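Local coordinates for DUF1780 domain-containing protein (Pseudomonas aeruginosa, PDB 1Y0K) that is of unknown function but belongs to a putative endonuclease family of the PD-(D/E)XK clan, at residues V69-D74 against L142-L147. Sequence-based numbering, arbitrary orientation.
Sequences VFFVLD and LAFVNL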
loop_
_atom_site.group_PDB
_atom_site.type_symbol
_atom_site.label_atom_id
_atom_site.label_comp_id
_atom_site.label_asym_id
_atom_site.label_seq_id
_atom_site.Cartn_x
_atom_site.Cartn_y
_atom_site.Cartn_z
ATOM N N VAL A 69 -3.330 -7.271 2.692
ATOM C CA VAL A 69 -2.032 -6.728 2.272
ATOM C C VAL A 69 -1.513 -7.436 1.026
ATOM O O VAL A 69 -1.493 -8.672 0.962
ATOM C CB VAL A 69 -1.009 -6.844 3.424
ATOM C CG1 VAL A 69 0.391 -6.412 2.973
ATOM C CG2 VAL A 69 -1.491 -6.002 4.618
ATOM N N PHE A 70 -1.108 -6.660 0.024
ATOM C CA PHE A 70 -0.486 -7.266 -1.151
ATOM C C PHE A 70 0.716 -6.461 -1.627
ATOM O O PHE A 70 0.869 -5.297 -1.268
ATOM C CB PHE A 70 -1.511 -7.515 -2.265
ATOM C CG PHE A 70 -2.083 -6.265 -2.883
ATOM C CD1 PHE A 70 -1.673 -5.859 -4.156
ATOM C CD2 PHE A 70 -3.060 -5.516 -2.215
ATOM C CE1 PHE A 70 -2.227 -4.718 -4.761
ATOM C CE2 PHE A 70 -3.612 -4.356 -2.803
ATOM C CZ PHE A 70 -3.191 -3.957 -4.073
ATOM N N PHE A 71 1.575 -7.109 -2.411
ATOM C CA PHE A 71 2.843 -6.520 -2.833
ATOM C C PHE A 71 2.867 -6.285 -4.325
ATOM O O PHE A 71 2.489 -7.170 -5.117
ATOM C CB PHE A 71 4.013 -7.399 -2.386
ATOM C CG PHE A 71 4.103 -7.541 -0.895
ATOM C CD1 PHE A 71 3.320 -8.484 -0.220
ATOM C CD2 PHE A 71 4.955 -6.720 -0.159
ATOM C CE1 PHE A 71 3.377 -8.596 1.178
ATOM C CE2 PHE A 71 5.026 -6.831 1.233
ATOM C CZ PHE A 71 4.233 -7.776 1.894
ATOM N N VAL A 72 3.277 -5.074 -4.690
ATOM C CA VAL A 72 3.382 -4.632 -6.081
ATOM C C VAL A 72 4.857 -4.340 -6.328
ATOM O O VAL A 72 5.359 -3.273 -5.981
ATOM C CB VAL A 72 2.511 -3.382 -6.349
ATOM C CG1 VAL A 72 2.607 -2.948 -7.826
ATOM C CG2 VAL A 72 1.050 -3.656 -5.974
ATOM N N LEU A 73 5.546 -5.328 -6.892
ATOM C CA LEU A 73 6.987 -5.243 -7.116
ATOM C C LEU A 73 7.308 -5.377 -8.605
ATOM O O LEU A 73 6.403 -5.527 -9.430
ATOM C CB LEU A 73 7.716 -6.324 -6.297
ATOM C CG LEU A 73 7.331 -6.476 -4.820
ATOM C CD1 LEU A 73 7.964 -7.728 -4.213
ATOM C CD2 LEU A 73 7.741 -5.244 -4.042
ATOM N N ASP A 74 8.587 -5.294 -8.947
ATOM C CA ASP A 74 9.011 -5.504 -10.332
ATOM C C ASP A 74 10.259 -6.381 -10.443
ATOM O O ASP A 74 10.786 -6.579 -11.547
ATOM C CB ASP A 74 9.182 -4.167 -11.086
ATOM C CG ASP A 74 10.289 -3.272 -10.515
ATOM O OD1 ASP A 74 10.998 -3.643 -9.555
ATOM O OD2 ASP A 74 10.453 -2.161 -11.058
ATOM N N LEU A 142 -4.431 -2.826 1.178
ATOM C CA LEU A 142 -3.194 -2.084 1.434
ATOM C C LEU A 142 -2.071 -2.657 0.582
ATOM O O LEU A 142 -1.624 -3.785 0.813
ATOM C CB LEU A 142 -2.819 -2.138 2.919
ATOM C CG LEU A 142 -1.541 -1.406 3.340
ATOM C CD1 LEU A 142 -1.619 0.093 2.983
ATOM C CD2 LEU A 142 -1.281 -1.599 4.844
ATOM N N ALA A 143 -1.642 -1.886 -0.417
ATOM C CA ALA A 143 -0.583 -2.325 -1.330
ATOM C C ALA A 143 0.747 -1.784 -0.860
ATOM O O ALA A 143 0.859 -0.576 -0.619
ATOM C CB ALA A 143 -0.856 -1.801 -2.750
ATOM N N PHE A 144 1.754 -2.654 -0.732
ATOM C CA PHE A 144 3.133 -2.175 -0.572
ATOM C C PHE A 144 3.758 -2.130 -1.965
ATOM O O PHE A 144 3.915 -3.164 -2.622
ATOM C CB PHE A 144 3.955 -3.054 0.373
ATOM C CG PHE A 144 5.356 -2.546 0.576
ATOM C CD1 PHE A 144 5.606 -1.566 1.533
ATOM C CD2 PHE A 144 6.409 -3.021 -0.201
ATOM C CE1 PHE A 144 6.896 -1.062 1.723
ATOM C CE2 PHE A 144 7.711 -2.521 -0.013
ATOM C CZ PHE A 144 7.943 -1.539 0.947
ATOM N N VAL A 145 4.045 -0.916 -2.416
ATOM C CA VAL A 145 4.495 -0.662 -3.771
ATOM C C VAL A 145 5.985 -0.283 -3.769
ATOM O O VAL A 145 6.393 0.715 -3.161
ATOM C CB VAL A 145 3.644 0.447 -4.454
ATOM C CG1 VAL A 145 4.036 0.586 -5.935
ATOM C CG2 VAL A 145 2.160 0.133 -4.344
ATOM N N ASN A 146 6.786 -1.078 -4.473
ATOM C CA ASN A 146 8.230 -0.888 -4.491
ATOM C C ASN A 146 8.816 -1.366 -5.816
ATOM O O ASN A 146 8.947 -2.558 -6.050
ATOM C CB ASN A 146 8.890 -1.609 -3.311
ATOM C CG ASN A 146 10.372 -1.310 -3.210
ATOM O OD1 ASN A 146 10.788 -0.149 -3.296
ATOM N ND2 ASN A 146 11.177 -2.352 -3.049
ATOM N N LEU A 147 9.161 -0.410 -6.669
ATOM C CA LEU A 147 9.622 -0.704 -8.023
ATOM C C LEU A 147 11.063 -0.258 -8.142
ATOM O O LEU A 147 11.366 0.897 -7.869
ATOM C CB LEU A 147 8.763 0.041 -9.054
ATOM C CG LEU A 147 7.234 -0.110 -8.954
ATOM C CD1 LEU A 147 6.524 0.825 -9.926
ATOM C CD2 LEU A 147 6.789 -1.555 -9.179
HETATM O O HOH W 1 10.790 -4.322 -6.890
#
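Four backbone hydrogen bonds join strands 65-73 and 140-146, parallel neighbours in the mixed sheet. Phe70 and Val72 each turn both N-H and C=O toward strand 140-146, gripping the residues flanking Ala143 and Val145: Phe70 N gives to Leu142 O, and Phe70 O receives Phe144 N at 2.8 Å; Val72 N meets Phe144 O almost straight (177°), and Val72 O takes Asn146 N. Farther along, a water donates to Asn146 O (2.7 Å) and to Asp74 OD1. The Asp74 carboxylate, probably ionised, also accepts the backbone N-H groups of Lys148 (at OD1) and Arg149 (at OD2).

Apolar contacts cover both faces. Phe70 CG sits between the backbone N and carbonyl carbon (chi1 67°), which carries the ring over Ala143; the methyl CB, short enough to let the ring lie close, is 3.8 Å from its centroid, a CH-pi contact. Branched Val72 meets Val145 CG2 through CB, and helix 119-132 packs on Phe70. On the other face Phe71 CD2 touches Phe144 CB at 3.8 Å, the side chains crossing obliquely beneath helices 3-23 and 26-40.

Directional bonds thus fix the register, while largely nonpolar side chains pack both faces against helices, buried Asn146 ND2 bonding Ala14 O, consistent with a PD-(D/E)XK-type core.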